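PDB 4NG3: 5-carboxyvanillate decarboxylase from Sphingomonas paucimobilis, which probably catalyses removal of a carboxyl group from 5-carboxyvanillate, as a manganese-dependent carboxy-lyase of the amidohydrolase family. Local coordinates for residues L171-R176 with L221-G226; I50-D55 with I296-Q301. One frame throughout, in Å; residues are numbered along the deposited sequence.

In the fold
Both interactions belong to one (beta/alpha)8 barrel of the amidohydrolase type. Interaction 1 joins two neighbouring barrel strands, 171-174 and 223-225, close to the centre of the chain. Interaction 2 lies further out. It joins helix 49-54 to the loop that follows the last strand, 292-293. Along the chain the order is 50-55, 171-176, 221-226, 296-301, so interaction 1 falls wholly between the two halves of interaction 2. Their centres are about 19 Å apart, but their nearest atoms are about 4 Å apart. They converge on the active site without touching: H174 from one and D297 from the other bind the same manganese ion, beside the same bound nitrobenzoate.

Interaction 1 of 2, residues L171-R176 with L221-G226; sequences LYIHPR and LKIVLG. With MN (manganese (II) ion), chain I; 1DF (4-hydroxy-3-methoxy-5-nitrobenzoic acid), chain J.
L171 and I223, then Y172 and V224, pair in parallel between two strands. L171 N donates to K222 O at 2.8 Å in a nearly straight bond. L171 O then accepts from V224 N, and V224 O accepts from I173 N. Beyond this the strands part, and water 1 bridges I173 O and G226 N.

The side chains divide between the two faces. On the Y172 and V224 face, V224 CG1 sits over the Y172 ring, 3.8 Å from its centroid, in a CH-pi contact. It lies off centre, above CD2 and CE2. Y172 CG is anti to its own backbone nitrogen (chi1 -157°), and the ring leans toward the other strand. Y172 OH comes within 3.3 Å of G226 CA, where glycine has no side chain to obstruct it. On the other face L171 and I223 run side by side, with L171 CD2 4.0 Å from I223 CD1. I173 CD1 packs on I223 CG2 at 3.8 Å.

H174 follows on the first strand. H174 NE2 binds manganese at 2.2 Å. H174 ND1 donates to P175 O at 2.8 Å, on a lone pair in the carbonyl plane. The oxygen is tilted from the ring plane, but the bond probably helps fix the ring's rotation. E8 and D297 also bind the metal, together with water 2 and with O3 and O11 of the nitrobenzoate.

Further out, the Y172 hydroxyl bonds to E8 and T270, so Y172 is a second-shell residue and probably helps position the metal ligand E8. L171 packs against F161 and I164 of helix 158-167, outside the sheet. Such pairing of adjacent parallel strands, with a metal-binding histidine at the C-terminal end of one, is characteristic of the amidohydrolase (beta/alpha)8 barrel.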
loop_
_atom_site.group_PDB
_atom_site.type_symbol
_atom_site.label_atom_id
_atom_site.label_comp_id
_atom_site.label_asym_id
_atom_site.label_seq_id
_atom_site.Cartn_x
_atom_site.Cartn_y
_atom_site.Cartn_z
ATOM N N LEU A 171 20.243 7.614 -1.190
ATOM C CA LEU A 171 19.168 8.479 -1.681
ATOM C C LEU A 171 17.893 8.202 -0.904
ATOM O O LEU A 171 17.358 7.110 -0.971
ATOM C CB LEU A 171 18.904 8.241 -3.176
ATOM C CG LEU A 171 17.650 8.951 -3.719
ATOM C CD1 LEU A 171 17.840 10.477 -3.783
ATOM C CD2 LEU A 171 17.191 8.377 -5.072
ATOM N N TYR A 172 17.421 9.207 -0.179
ATOM C CA TYR A 172 16.152 9.134 0.535
ATOM C C TYR A 172 15.090 9.498 -0.483
ATOM O O TYR A 172 15.080 10.628 -0.980
ATOM C CB TYR A 172 16.159 10.161 1.683
ATOM C CG TYR A 172 15.208 9.864 2.828
ATOM C CD1 TYR A 172 13.848 9.634 2.600
ATOM C CD2 TYR A 172 15.672 9.806 4.135
ATOM C CE1 TYR A 172 12.981 9.353 3.652
ATOM C CE2 TYR A 172 14.816 9.538 5.189
ATOM C CZ TYR A 172 13.479 9.312 4.947
ATOM O OH TYR A 172 12.631 9.037 6.001
ATOM N N ILE A 173 14.226 8.546 -0.835
ATOM C CA ILE A 173 13.091 8.859 -1.687
ATOM C C ILE A 173 11.906 9.194 -0.790
ATOM O O ILE A 173 11.264 8.304 -0.227
ATOM C CB ILE A 173 12.728 7.725 -2.671
ATOM C CG1 ILE A 173 13.920 7.438 -3.594
ATOM C CG2 ILE A 173 11.506 8.128 -3.498
ATOM C CD1 ILE A 173 13.640 6.432 -4.700
ATOM N N HIS A 174 11.661 10.494 -0.638
ATOM C CA HIS A 174 10.597 11.016 0.214
ATOM C C HIS A 174 9.296 11.091 -0.593
ATOM O O HIS A 174 9.325 11.131 -1.832
ATOM C CB HIS A 174 11.023 12.400 0.726
ATOM C CG HIS A 174 10.056 13.030 1.680
ATOM N ND1 HIS A 174 8.949 13.734 1.259
ATOM C CD2 HIS A 174 10.035 13.069 3.034
ATOM C CE1 HIS A 174 8.279 14.166 2.313
ATOM N NE2 HIS A 174 8.920 13.782 3.402
ATOM N N PRO A 175 8.138 11.088 0.088
ATOM C CA PRO A 175 6.909 11.183 -0.704
ATOM C C PRO A 175 6.656 12.556 -1.319
ATOM O O PRO A 175 7.239 13.559 -0.911
ATOM C CB PRO A 175 5.813 10.944 0.334
ATOM C CG PRO A 175 6.460 10.145 1.399
ATOM C CD PRO A 175 7.856 10.701 1.487
ATOM N N ARG A 176 5.763 12.564 -2.298
ATOM C CA ARG A 176 5.032 13.759 -2.709
ATOM C C ARG A 176 3.644 13.226 -3.077
ATOM O O ARG A 176 3.409 12.011 -2.992
ATOM C CB ARG A 176 5.701 14.467 -3.890
ATOM C CG ARG A 176 5.781 13.649 -5.164
ATOM C CD ARG A 176 6.435 14.427 -6.311
ATOM N NE ARG A 176 5.621 15.544 -6.782
ATOM C CZ ARG A 176 5.871 16.230 -7.893
ATOM N NH1 ARG A 176 6.920 15.917 -8.646
ATOM N NH2 ARG A 176 5.073 17.227 -8.251
ATOM N N LEU A 221 23.489 0.973 -5.370
ATOM C CA LEU A 221 22.574 2.011 -4.903
ATOM C C LEU A 221 22.090 1.709 -3.489
ATOM O O LEU A 221 21.812 0.557 -3.144
ATOM C CB LEU A 221 21.347 2.094 -5.796
ATOM C CG LEU A 221 21.430 2.838 -7.116
ATOM C CD1 LEU A 221 20.098 2.654 -7.834
ATOM C CD2 LEU A 221 21.733 4.309 -6.877
ATOM N N LYS A 222 21.992 2.746 -2.670
ATOM C CA LYS A 222 21.270 2.629 -1.411
ATOM C C LYS A 222 20.098 3.609 -1.408
ATOM O O LYS A 222 20.276 4.813 -1.585
ATOM C CB LYS A 222 22.190 2.871 -0.215
ATOM C CG LYS A 222 21.501 2.696 1.144
ATOM C CD LYS A 222 21.240 1.219 1.476
ATOM C CE LYS A 222 22.540 0.481 1.827
ATOM N NZ LYS A 222 22.395 -1.017 1.837
ATOM N N ILE A 223 18.896 3.070 -1.225
ATOM C CA ILE A 223 17.682 3.873 -1.181
ATOM C C ILE A 223 17.143 3.836 0.239
ATOM O O ILE A 223 17.226 2.813 0.923
ATOM C CB ILE A 223 16.602 3.331 -2.148
ATOM C CG1 ILE A 223 17.168 3.159 -3.559
ATOM C CG2 ILE A 223 15.371 4.250 -2.185
ATOM C CD1 ILE A 223 17.650 4.458 -4.195
ATOM N N VAL A 224 16.613 4.965 0.692
ATOM C CA VAL A 224 15.993 5.029 2.008
ATOM C C VAL A 224 14.553 5.472 1.834
ATOM O O VAL A 224 14.283 6.431 1.101
ATOM C CB VAL A 224 16.736 6.030 2.942
ATOM C CG1 VAL A 224 15.951 6.218 4.247
ATOM C CG2 VAL A 224 18.138 5.551 3.222
ATOM N N LEU A 225 13.635 4.765 2.492
ATOM C CA LEU A 225 12.215 5.085 2.465
ATOM C C LEU A 225 11.721 5.356 3.880
ATOM O O LEU A 225 12.008 4.583 4.798
ATOM C CB LEU A 225 11.407 3.920 1.889
ATOM C CG LEU A 225 11.647 3.486 0.446
ATOM C CD1 LEU A 225 10.721 2.304 0.111
ATOM C CD2 LEU A 225 11.371 4.651 -0.460
ATOM N N GLY A 226 10.962 6.432 4.060
ATOM C CA GLY A 226 10.394 6.722 5.360
ATOM C C GLY A 226 9.074 5.998 5.588
ATOM O O GLY A 226 8.700 5.119 4.815
HETATM MN MN MN I . 8.320 13.970 5.550
HETATM C C1 1DF J . 3.234 16.413 5.370
HETATM C CO1 1DF J . 3.739 15.214 5.878
HETATM C CO2 1DF J . 3.992 17.180 4.497
HETATM C CM1 1DF J . 5.020 14.796 5.506
HETATM C CM2 1DF J . 5.255 16.757 4.135
HETATM O OM 1DF J . 6.058 17.475 3.283
HETATM C CZ 1DF J . 5.767 15.580 4.640
HETATM C CC 1DF J . 1.881 16.922 5.715
HETATM C CV 1DF J . 5.537 18.379 2.372
HETATM O O1 1DF J . 1.294 16.534 6.754
HETATM O O2 1DF J . 1.332 17.762 4.948
HETATM O O3 1DF J . 7.127 15.453 4.583
HETATM N N 1DF J . 5.457 13.446 5.743
HETATM O O11 1DF J . 6.689 13.077 5.479
HETATM O O22 1DF J . 4.629 12.583 6.231
HETATM O O HOH W 1 9.799 7.814 2.053
HETATM O O HOH W 2 10.046 15.299 6.058
#

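Interaction 2 of 2, residues I50-D55 with I296-Q301. With MN (manganese (II) ion), chain I; 1DF (4-hydroxy-3-methoxy-5-nitrobenzoic acid), chain J.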
loop_
_atom_site.group_PDB
_atom_site.type_symbol
_atom_site.label_atom_id
_atom_site.label_comp_id
_atom_site.label_asym_id
_atom_site.label_seq_id
_atom_site.Cartn_x
_atom_site.Cartn_y
_atom_site.Cartn_z
ATOM N N ILE A 50 5.501 27.726 6.833
ATOM C CA ILE A 50 6.729 28.243 6.215
ATOM C C ILE A 50 7.746 28.631 7.298
ATOM O O ILE A 50 8.947 28.331 7.196
ATOM C CB ILE A 50 6.471 29.457 5.295
ATOM C CG1 ILE A 50 5.896 29.001 3.954
ATOM C CG2 ILE A 50 7.771 30.246 5.058
ATOM C CD1 ILE A 50 5.407 30.143 3.082
ATOM N N GLY A 51 7.253 29.286 8.340
ATOM C CA GLY A 51 8.112 29.738 9.423
ATOM C C GLY A 51 8.738 28.558 10.140
ATOM O O GLY A 51 9.925 28.568 10.477
ATOM N N ARG A 52 7.948 27.517 10.355
ATOM C CA ARG A 52 8.465 26.331 11.042
ATOM C C ARG A 52 9.491 25.548 10.206
ATOM O O ARG A 52 10.509 25.100 10.729
ATOM C CB ARG A 52 7.312 25.455 11.546
ATOM C CG ARG A 52 6.383 26.260 12.458
ATOM C CD ARG A 52 5.275 25.418 13.053
ATOM N NE ARG A 52 5.817 24.343 13.871
ATOM C CZ ARG A 52 5.494 23.065 13.715
ATOM N NH1 ARG A 52 4.625 22.715 12.779
ATOM N NH2 ARG A 52 6.036 22.143 14.496
ATOM N N LEU A 53 9.228 25.393 8.913
ATOM C CA LEU A 53 10.189 24.768 8.000
ATOM C C LEU A 53 11.500 25.551 7.889
ATOM O O LEU A 53 12.577 24.968 7.835
ATOM C CB LEU A 53 9.574 24.631 6.610
ATOM C CG LEU A 53 8.492 23.562 6.511
ATOM C CD1 LEU A 53 7.646 23.757 5.260
ATOM C CD2 LEU A 53 9.165 22.196 6.500
ATOM N N SER A 54 11.397 26.874 7.824
ATOM C CA SER A 54 12.555 27.737 7.613
ATOM C C SER A 54 13.471 27.793 8.829
ATOM O O SER A 54 14.696 27.921 8.701
ATOM C CB SER A 54 12.080 29.153 7.284
ATOM O OG SER A 54 11.305 29.155 6.101
ATOM N N ASP A 55 12.869 27.700 10.009
ATOM C CA ASP A 55 13.604 27.785 11.257
ATOM C C ASP A 55 14.484 26.561 11.508
ATOM O O ASP A 55 14.034 25.413 11.386
ATOM C CB ASP A 55 12.642 27.966 12.429
ATOM C CG ASP A 55 13.304 27.672 13.754
ATOM O OD1 ASP A 55 14.200 28.455 14.144
ATOM O OD2 ASP A 55 12.946 26.659 14.388
ATOM N N ILE A 296 11.741 11.726 12.970
ATOM C CA ILE A 296 10.632 12.456 13.578
ATOM C C ILE A 296 9.625 12.894 12.540
ATOM O O ILE A 296 8.424 12.779 12.774
ATOM C CB ILE A 296 11.110 13.731 14.311
ATOM C CG1 ILE A 296 12.052 13.375 15.454
ATOM C CG2 ILE A 296 9.904 14.560 14.845
ATOM C CD1 ILE A 296 12.779 14.581 16.016
ATOM N N ASP A 297 10.125 13.379 11.401
ATOM C CA ASP A 297 9.307 14.046 10.375
ATOM C C ASP A 297 8.877 15.455 10.829
ATOM O O ASP A 297 7.784 15.923 10.485
ATOM C CB ASP A 297 8.074 13.193 10.002
ATOM C CG ASP A 297 7.769 13.194 8.511
ATOM O OD1 ASP A 297 8.195 14.127 7.793
ATOM O OD2 ASP A 297 7.071 12.253 8.060
ATOM N N TYR A 298 9.740 16.124 11.595
ATOM C CA TYR A 298 9.540 17.522 11.984
ATOM C C TYR A 298 9.627 18.403 10.727
ATOM O O TYR A 298 10.446 18.126 9.843
ATOM C CB TYR A 298 10.642 17.929 12.976
ATOM C CG TYR A 298 10.492 19.321 13.532
ATOM C CD1 TYR A 298 9.666 19.562 14.615
ATOM C CD2 TYR A 298 11.185 20.394 12.979
ATOM C CE1 TYR A 298 9.514 20.836 15.128
ATOM C CE2 TYR A 298 11.036 21.671 13.480
ATOM C CZ TYR A 298 10.201 21.885 14.560
ATOM O OH TYR A 298 10.045 23.147 15.080
ATOM N N PRO A 299 8.804 19.469 10.638
ATOM C CA PRO A 299 7.792 19.925 11.598
ATOM C C PRO A 299 6.384 19.403 11.322
ATOM O O PRO A 299 5.434 19.902 11.935
ATOM C CB PRO A 299 7.820 21.447 11.426
ATOM C CG PRO A 299 8.156 21.638 10.000
ATOM C CD PRO A 299 9.045 20.479 9.594
ATOM N N TYR A 300 6.257 18.417 10.437
ATOM C CA TYR A 300 4.953 17.830 10.140
ATOM C C TYR A 300 4.480 16.912 11.267
ATOM O O TYR A 300 3.288 16.628 11.383
ATOM C CB TYR A 300 4.984 17.100 8.793
ATOM C CG TYR A 300 5.408 18.011 7.665
ATOM C CD1 TYR A 300 4.566 19.033 7.217
ATOM C CD2 TYR A 300 6.669 17.891 7.080
ATOM C CE1 TYR A 300 4.954 19.883 6.203
ATOM C CE2 TYR A 300 7.069 18.748 6.063
ATOM C CZ TYR A 300 6.202 19.737 5.630
ATOM O OH TYR A 300 6.570 20.589 4.621
ATOM N N GLN A 301 5.425 16.449 12.087
ATOM C CA GLN A 301 5.135 15.704 13.318
ATOM C C GLN A 301 5.901 16.367 14.448
ATOM O O GLN A 301 6.986 16.909 14.223
ATOM C CB GLN A 301 5.619 14.253 13.225
ATOM C CG GLN A 301 5.042 13.443 12.090
ATOM C CD GLN A 301 3.974 12.484 12.553
ATOM O OE1 GLN A 301 3.741 12.317 13.758
ATOM N NE2 GLN A 301 3.311 11.847 11.602
HETATM MN MN MN I . 8.320 13.970 5.550
HETATM C C1 1DF J . 3.234 16.413 5.370
HETATM C CO1 1DF J . 3.739 15.214 5.878
HETATM C CO2 1DF J . 3.992 17.180 4.497
HETATM C CM1 1DF J . 5.020 14.796 5.506
HETATM C CM2 1DF J . 5.255 16.757 4.135
HETATM O OM 1DF J . 6.058 17.475 3.283
HETATM C CZ 1DF J . 5.767 15.580 4.640
HETATM C CC 1DF J . 1.881 16.922 5.715
HETATM C CV 1DF J . 5.537 18.379 2.372
HETATM O O1 1DF J . 1.294 16.534 6.754
HETATM O O2 1DF J . 1.332 17.762 4.948
HETATM O O3 1DF J . 7.127 15.453 4.583
HETATM N N 1DF J . 5.457 13.446 5.743
HETATM O O11 1DF J . 6.689 13.077 5.479
HETATM O O22 1DF J . 4.629 12.583 6.231
HETATM O O HOH W 3 10.977 25.103 13.484
HETATM O O HOH W 4 5.495 19.547 15.032
HETATM O O HOH W 2 10.046 15.299 6.058
#
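L53 and R52 of helix 49-54 both press on P299. The tight part is apolar. L53 CD2 lies 3.5 Å from P299 CD, the two side chains crossing at about a right angle. L53 CD1 packs 3.4 Å from Y300 OH, whose hydrogen-bond partner is T77.

The looser side is wet and polar. The R52 chain bends at chi3 (61°), and its guanidinium lies with one face over P299 CB. R52 NH1 donates to P299 O at 3.0 Å; the bond is bent (135°), and it is tilted from the carbonyl plane and from the guanidinium plane. Water 4 sits at the guanidinium edge and links NH2 to the same carbonyl oxygen. Water 3 bonds to R52 O, D55 OD2 and Y298 OH and bridges the helix end to the loop. The Y298 hydroxyl also bonds to E59.

The peptide bond before P299 is cis. Two residues before P299, D297 OD1 binds manganese at 2.2 Å; one residue after it, Y300 lays one ring face against the nitrobenzoate. Ligand atom CO2 is 3.2 Å above the centre of the Y300 ring. With an alanine here the ring and hydroxyl are gone, which would probably let the ligand tilt, open a gap beside L53 and leave T77 without its hydroxyl partner. The loop after the last barrel strand, carrying a metal-binding aspartate, is characteristic of amidohydrolase active sites.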